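Cutm, flavoprotein of carbon monoxide dehydrogenase (Hydrogenophaga pseudoflava, PDB 1FFV) binds FAD as the flavoprotein subunit of carbon monoxide dehydrogenase and probably passes on electrons released by CO oxidation. Local coordinates at residues 210-215 against 228-233; 70-75 against 110-115. All blocks are in the same frame, centred on the assembly; numbering follows the deposited sequence.

From the N terminus, interaction 2 comes first: residues 70-75, the end of strand 69-73 and the turn after it, are met by residues 110-115. This closes a loop of 34 residues that is rich in helix, and joins a five-stranded antiparallel sheet to the helix start that holds FAD. Only after this does the chain reach interaction 1, where residues 228-233 fold back on strand residues 210-215 across 12 residues, tying helix 227-231 to a four-stranded antiparallel sheet. The two loops follow in series, neither nested nor crossed. Their centres are 26 Å apart, interaction 1 belonging to the C-terminal domain and interaction 2 to the FAD-binding domain.

Interaction 1: residues 210-215 against 228-233; sequences SHIRIA and AAEAAL. Unlike the reference sequence in segment 228-233: Ala228 (reference Gly), Ala229 (reference Gly), Glu230 (reference Arg), Ala231 (reference Ser), Ala232 (reference Arg).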
loop_
_atom_site.group_PDB
_atom_site.type_symbol
_atom_site.label_atom_id
_atom_site.label_comp_id
_atom_site.label_asym_id
_atom_site.label_seq_id
_atom_site.Cartn_x
_atom_site.Cartn_y
_atom_site.Cartn_z
ATOM N N SER C 210 20.931 -71.003 -9.992
ATOM C CA SER C 210 19.794 -71.926 -9.979
ATOM C C SER C 210 18.451 -71.289 -10.359
ATOM O O SER C 210 17.492 -71.996 -10.684
ATOM C CB SER C 210 19.684 -72.620 -8.616
ATOM O OG SER C 210 19.533 -71.687 -7.561
ATOM N N HIS C 211 18.391 -69.959 -10.319
ATOM C CA HIS C 211 17.185 -69.207 -10.662
ATOM C C HIS C 211 17.590 -67.816 -11.153
ATOM O O HIS C 211 18.440 -67.164 -10.542
ATOM C CB HIS C 211 16.272 -69.097 -9.436
ATOM C CG HIS C 211 15.146 -68.121 -9.596
ATOM N ND1 HIS C 211 13.963 -68.447 -10.225
ATOM C CD2 HIS C 211 15.020 -66.833 -9.203
ATOM C CE1 HIS C 211 13.158 -67.400 -10.212
ATOM N NE2 HIS C 211 13.777 -66.408 -9.598
ATOM N N ILE C 212 16.966 -67.347 -12.235
ATOM C CA ILE C 212 17.313 -66.037 -12.774
ATOM C C ILE C 212 16.192 -65.299 -13.524
ATOM O O ILE C 212 15.504 -65.867 -14.374
ATOM C CB ILE C 212 18.588 -66.143 -13.678
ATOM C CG1 ILE C 212 19.076 -64.755 -14.108
ATOM C CG2 ILE C 212 18.317 -67.027 -14.885
ATOM C CD1 ILE C 212 19.565 -63.889 -12.965
ATOM N N ARG C 213 16.005 -64.031 -13.161
ATOM C CA ARG C 213 15.021 -63.145 -13.781
ATOM C C ARG C 213 15.757 -61.859 -14.113
ATOM O O ARG C 213 16.313 -61.218 -13.218
ATOM C CB ARG C 213 13.886 -62.776 -12.820
ATOM C CG ARG C 213 12.632 -63.645 -12.853
ATOM C CD ARG C 213 12.392 -64.379 -14.156
ATOM N NE ARG C 213 11.411 -65.439 -13.940
ATOM C CZ ARG C 213 11.700 -66.740 -13.909
ATOM N NH1 ARG C 213 12.946 -67.157 -14.104
ATOM N NH2 ARG C 213 10.754 -67.620 -13.595
ATOM N N ILE C 214 15.754 -61.481 -15.390
ATOM C CA ILE C 214 16.413 -60.257 -15.830
ATOM C C ILE C 214 15.406 -59.392 -16.584
ATOM O O ILE C 214 14.768 -59.862 -17.526
ATOM C CB ILE C 214 17.613 -60.556 -16.767
ATOM C CG1 ILE C 214 18.637 -61.449 -16.063
ATOM C CG2 ILE C 214 18.276 -59.258 -17.201
ATOM C CD1 ILE C 214 19.744 -61.951 -16.967
ATOM N N ALA C 215 15.266 -58.135 -16.163
ATOM C CA ALA C 215 14.339 -57.201 -16.798
ATOM C C ALA C 215 15.010 -55.844 -17.047
ATOM O O ALA C 215 15.827 -55.381 -16.241
ATOM C CB ALA C 215 13.075 -57.049 -15.965
ATOM N N ALA C 228 16.767 -64.730 -23.231
ATOM C CA ALA C 228 18.012 -65.246 -23.808
ATOM C C ALA C 228 19.160 -64.909 -22.854
ATOM O O ALA C 228 20.120 -65.670 -22.727
ATOM C CB ALA C 228 18.272 -64.636 -25.172
ATOM N N ALA C 229 19.044 -63.763 -22.183
ATOM C CA ALA C 229 20.044 -63.329 -21.215
ATOM C C ALA C 229 19.985 -64.264 -20.010
ATOM O O ALA C 229 21.017 -64.625 -19.447
ATOM C CB ALA C 229 19.787 -61.885 -20.792
ATOM N N GLU C 230 18.774 -64.674 -19.632
ATOM C CA GLU C 230 18.599 -65.587 -18.506
ATOM C C GLU C 230 19.244 -66.930 -18.839
ATOM O O GLU C 230 19.952 -67.510 -18.014
ATOM C CB GLU C 230 17.111 -65.792 -18.187
ATOM C CG GLU C 230 16.435 -64.591 -17.518
ATOM C CD GLU C 230 14.921 -64.750 -17.343
ATOM O OE1 GLU C 230 14.253 -63.722 -17.097
ATOM O OE2 GLU C 230 14.392 -65.883 -17.445
ATOM N N ALA C 231 19.039 -67.377 -20.076
ATOM C CA ALA C 231 19.570 -68.648 -20.556
ATOM C C ALA C 231 21.090 -68.675 -20.596
ATOM O O ALA C 231 21.697 -69.745 -20.641
ATOM C CB ALA C 231 19.001 -68.969 -21.934
ATOM N N ALA C 232 21.707 -67.499 -20.598
ATOM C CA ALA C 232 23.161 -67.427 -20.620
ATOM C C ALA C 232 23.725 -67.748 -19.243
ATOM O O ALA C 232 24.916 -68.019 -19.105
ATOM C CB ALA C 232 23.621 -66.044 -21.064
ATOM N N LEU C 233 22.857 -67.759 -18.236
ATOM C CA LEU C 233 23.277 -68.021 -16.864
ATOM C C LEU C 233 22.719 -69.266 -16.178
ATOM O O LEU C 233 23.446 -69.924 -15.435
ATOM C CB LEU C 233 22.953 -66.811 -15.992
ATOM C CG LEU C 233 23.613 -65.490 -16.379
ATOM C CD1 LEU C 233 22.718 -64.337 -15.951
ATOM C CD2 LEU C 233 25.010 -65.387 -15.756
#
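Glu230 stretches from helix 227-231 onto the backbone of strand 208-217, where its OE1 accepts a hydrogen bond from Ile214 N at 3.2 Å. The bond is nearly straight (164°), but the N-H meets the anti side of the oxygen, 29° out of the carboxylate plane. Glutamate suits the place because its chain, extended beyond CG, carries the carboxylate from the helix to this buried peptide N-H.

Beneath this polar anchor the packing is close. Ile214 carries CG1 anti to its carbonyl carbon (chi1 -58°), which brings CD1 to Ala229 CB at 3.8 Å and to Leu233 CD1 at 3.9 Å. The small Ala229 lets the branched side chain come near the helix backbone, while Ile212 sets CG2 against Glu230 CB at 3.7 Å and crosses Leu233 at about a right angle. Leu279 of helix 264-285 touches both isoleucines and Leu233, extending the apolar layer.

The partly exposed side, at Arg213, is looser. Its guanidinium lies nearly parallel to the carboxylate, yet NH1 is 3.9 Å from Glu230 OE2 in a long salt bridge of charges alone. NH1 instead donates to Ile212 O at 2.9 Å, with that oxygen close to the guanidinium plane. Arg213 also pairs with Glu133 and Glu230 with Arg225, a charge network that probably keeps the carboxylate ionised.

The whole is a helix-on-sheet contact: helical segments pack on one face of the four-stranded antiparallel sheet in the C-terminal domain of the CO dehydrogenase flavoprotein.

Interaction 2: residues 70-75 against 110-115; sequences VVIGAM and GTIGGD. With FAD (flavin-adenine dinucleotide), chain J.
A phosphate-binding helix N terminus lies at the heart of this contact: Thr111, at the N-cap of helix 112-117, and Gly113, in its first turn, meet Ala74 just beyond strand 69-73. Gly113 N donates to Ala74 O at 3.0 Å, in the carbonyl plane and on a lone pair, though the bond is bent (136°). Having no side chain, Gly113 allows the two backbones to come together, its CA lying 4.2 Å from Ala74 CA.

Beside this bond, Thr111 turns its two branches to different tasks. CG2 packs on Met75 SD at 3.8 Å, the flexible thioether chain bending at chi2 and chi3 to lie obliquely across the methyl. OG1, placed between the backbone N and the carbonyl carbon (chi1 67°), accepts from Gly114 N at 2.9 Å to cap the helix and also donates to FAD O1P. Thr111 N reaches the same FAD O1P at 2.7 Å, so one phosphate oxygen is gripped by both backbone and side chain. On the apolar side, Ile72 and Ile112 cross at about a right angle through their CG2 methyls, with Leu81 touching both. Ala74 CB lies 3.7 Å from FAD N6A, a small residue suited to a place beside the adenine.

One helical turn on, Asp115 brings its OD2 to 2.7 Å from FAD O2 on the flavin ring, while its OD1 is held by His125 N. The start of the helix thus binds the cofactor at the phosphate and lies close to it again at the flavin. The partial positive charge of its N terminus probably adds to the two Thr111 bonds in stabilising the negative phosphate.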
loop_
_atom_site.group_PDB
_atom_site.type_symbol
_atom_site.label_atom_id
_atom_site.label_comp_id
_atom_site.label_asym_id
_atom_site.label_seq_id
_atom_site.Cartn_x
_atom_site.Cartn_y
_atom_site.Cartn_z
ATOM N N VAL C 70 3.017 -62.267 -1.242
ATOM C CA VAL C 70 2.897 -60.951 -0.627
ATOM C C VAL C 70 1.830 -60.211 -1.427
ATOM O O VAL C 70 1.860 -60.201 -2.659
ATOM C CB VAL C 70 4.226 -60.166 -0.640
ATOM C CG1 VAL C 70 4.017 -58.758 -0.096
ATOM C CG2 VAL C 70 5.268 -60.891 0.207
ATOM N N VAL C 71 0.845 -59.666 -0.726
ATOM C CA VAL C 71 -0.245 -58.946 -1.365
ATOM C C VAL C 71 -0.106 -57.456 -1.084
ATOM O O VAL C 71 -0.089 -57.021 0.078
ATOM C CB VAL C 71 -1.613 -59.450 -0.860
ATOM C CG1 VAL C 71 -2.735 -58.898 -1.724
ATOM C CG2 VAL C 71 -1.634 -60.967 -0.852
ATOM N N ILE C 72 0.013 -56.683 -2.161
ATOM C CA ILE C 72 0.171 -55.241 -2.067
ATOM C C ILE C 72 -0.992 -54.506 -2.741
ATOM O O ILE C 72 -1.233 -54.678 -3.942
ATOM C CB ILE C 72 1.496 -54.795 -2.734
ATOM C CG1 ILE C 72 2.685 -55.524 -2.094
ATOM C CG2 ILE C 72 1.670 -53.299 -2.598
ATOM C CD1 ILE C 72 4.013 -55.295 -2.798
ATOM N N GLY C 73 -1.703 -53.688 -1.963
ATOM C CA GLY C 73 -2.817 -52.927 -2.510
ATOM C C GLY C 73 -2.347 -52.004 -3.623
ATOM O O GLY C 73 -1.316 -51.343 -3.490
ATOM N N ALA C 74 -3.094 -51.959 -4.722
ATOM C CA ALA C 74 -2.729 -51.116 -5.860
ATOM C C ALA C 74 -2.469 -49.666 -5.465
ATOM O O ALA C 74 -1.628 -48.996 -6.072
ATOM C CB ALA C 74 -3.805 -51.179 -6.932
ATOM N N MET C 75 -3.185 -49.187 -4.448
ATOM C CA MET C 75 -3.041 -47.814 -3.983
ATOM C C MET C 75 -1.946 -47.585 -2.939
ATOM O O MET C 75 -1.880 -46.516 -2.320
ATOM C CB MET C 75 -4.384 -47.269 -3.497
ATOM C CG MET C 75 -5.357 -46.945 -4.623
ATOM S SD MET C 75 -4.670 -45.757 -5.804
ATOM C CE MET C 75 -5.006 -44.260 -4.991
ATOM N N GLY C 110 2.364 -41.034 -5.386
ATOM C CA GLY C 110 2.488 -42.021 -6.437
ATOM C C GLY C 110 2.327 -43.415 -5.873
ATOM O O GLY C 110 2.908 -43.748 -4.826
ATOM N N THR C 111 1.524 -44.226 -6.560
ATOM C CA THR C 111 1.269 -45.599 -6.133
ATOM C C THR C 111 1.936 -46.626 -7.043
ATOM O O THR C 111 2.188 -46.359 -8.218
ATOM C CB THR C 111 -0.241 -45.904 -6.083
ATOM O OG1 THR C 111 -0.775 -45.891 -7.408
ATOM C CG2 THR C 111 -0.972 -44.864 -5.246
ATOM N N ILE C 112 2.231 -47.796 -6.481
ATOM C CA ILE C 112 2.845 -48.877 -7.241
ATOM C C ILE C 112 1.904 -49.270 -8.388
ATOM O O ILE C 112 2.349 -49.494 -9.518
ATOM C CB ILE C 112 3.146 -50.097 -6.336
ATOM C CG1 ILE C 112 3.644 -51.281 -7.183
ATOM C CG2 ILE C 112 1.914 -50.463 -5.513
ATOM C CD1 ILE C 112 4.221 -52.432 -6.360
ATOM N N GLY C 113 0.605 -49.317 -8.087
ATOM C CA GLY C 113 -0.394 -49.648 -9.090
ATOM C C GLY C 113 -0.464 -48.638 -10.231
ATOM O O GLY C 113 -0.636 -49.026 -11.389
ATOM N N GLY C 114 -0.340 -47.349 -9.912
ATOM C CA GLY C 114 -0.365 -46.324 -10.942
ATOM C C GLY C 114 0.901 -46.346 -11.785
ATOM O O GLY C 114 0.875 -46.113 -12.999
ATOM N N ASP C 115 2.018 -46.647 -11.132
ATOM C CA ASP C 115 3.309 -46.710 -11.806
ATOM C C ASP C 115 3.271 -47.836 -12.832
ATOM O O ASP C 115 3.849 -47.722 -13.910
ATOM C CB ASP C 115 4.432 -46.961 -10.783
ATOM C CG ASP C 115 5.817 -46.687 -11.351
ATOM O OD1 ASP C 115 6.371 -47.574 -12.042
ATOM O OD2 ASP C 115 6.353 -45.582 -11.098
HETATM P PA FAD J . -1.768 -41.635 -11.827
HETATM O O1A FAD J . -3.212 -41.584 -11.539
HETATM O O2A FAD J . -1.088 -40.480 -12.024
HETATM O O5B FAD J . -1.718 -42.440 -13.083
HETATM C C5B FAD J . -2.304 -43.725 -13.136
HETATM C C4B FAD J . -2.492 -44.090 -14.603
HETATM O O4B FAD J . -2.853 -45.505 -14.550
HETATM C C3B FAD J . -3.701 -43.512 -15.289
HETATM O O3B FAD J . -3.801 -43.748 -16.647
HETATM C C2B FAD J . -4.779 -44.104 -14.407
HETATM O O2B FAD J . -6.030 -43.939 -14.983
HETATM C C1B FAD J . -4.337 -45.532 -14.327
HETATM N N9A FAD J . -4.445 -46.177 -13.030
HETATM C C8A FAD J . -3.944 -45.737 -11.831
HETATM N N7A FAD J . -4.212 -46.566 -10.826
HETATM C C5A FAD J . -4.925 -47.588 -11.400
HETATM C C6A FAD J . -5.494 -48.804 -10.838
HETATM N N6A FAD J . -5.423 -49.140 -9.578
HETATM N N1A FAD J . -6.142 -49.590 -11.744
HETATM C C2A FAD J . -6.238 -49.282 -13.057
HETATM N N3A FAD J . -5.746 -48.201 -13.657
HETATM C C4A FAD J . -5.087 -47.380 -12.788
HETATM N N1 FAD J . 8.142 -43.066 -11.780
HETATM C C2 FAD J . 9.117 -43.962 -11.825
HETATM O O2 FAD J . 8.886 -45.119 -11.950
HETATM N N3 FAD J . 10.484 -43.609 -11.731
HETATM C C4 FAD J . 10.876 -42.306 -11.587
HETATM O O4 FAD J . 12.059 -42.043 -11.505
HETATM C C4X FAD J . 9.821 -41.308 -11.540
HETATM N N5 FAD J . 10.144 -40.019 -11.402
HETATM C C5X FAD J . 9.122 -39.122 -11.363
HETATM C C6 FAD J . 9.475 -37.780 -11.220
HETATM C C7 FAD J . 8.534 -36.802 -11.169
HETATM C C7M FAD J . 8.947 -35.358 -11.018
HETATM C C8 FAD J . 7.137 -37.138 -11.257
HETATM C C8M FAD J . 6.070 -36.070 -11.205
HETATM C C9 FAD J . 6.762 -38.483 -11.396
HETATM C C9A FAD J . 7.743 -39.465 -11.447
HETATM N N10 FAD J . 7.433 -40.848 -11.591
HETATM C C10 FAD J . 8.430 -41.752 -11.638
HETATM C "C1'" FAD J . 5.994 -41.268 -11.656
HETATM C "C2'" FAD J . 5.156 -41.829 -10.415
HETATM O "O2'" FAD J . 6.260 -42.665 -10.196
HETATM C "C3'" FAD J . 4.057 -41.964 -11.451
HETATM O "O3'" FAD J . 3.675 -41.204 -10.281
HETATM C "C4'" FAD J . 2.768 -42.687 -11.127
HETATM O "O4'" FAD J . 3.405 -43.160 -12.358
HETATM C "C5'" FAD J . 1.535 -42.816 -12.029
HETATM O "O5'" FAD J . 1.167 -43.409 -10.577
HETATM P P FAD J . 0.054 -42.662 -9.840
HETATM O O1P FAD J . -0.190 -43.516 -8.575
HETATM O O2P FAD J . 0.358 -41.342 -9.550
HETATM O O3P FAD J . -1.112 -42.606 -10.738
#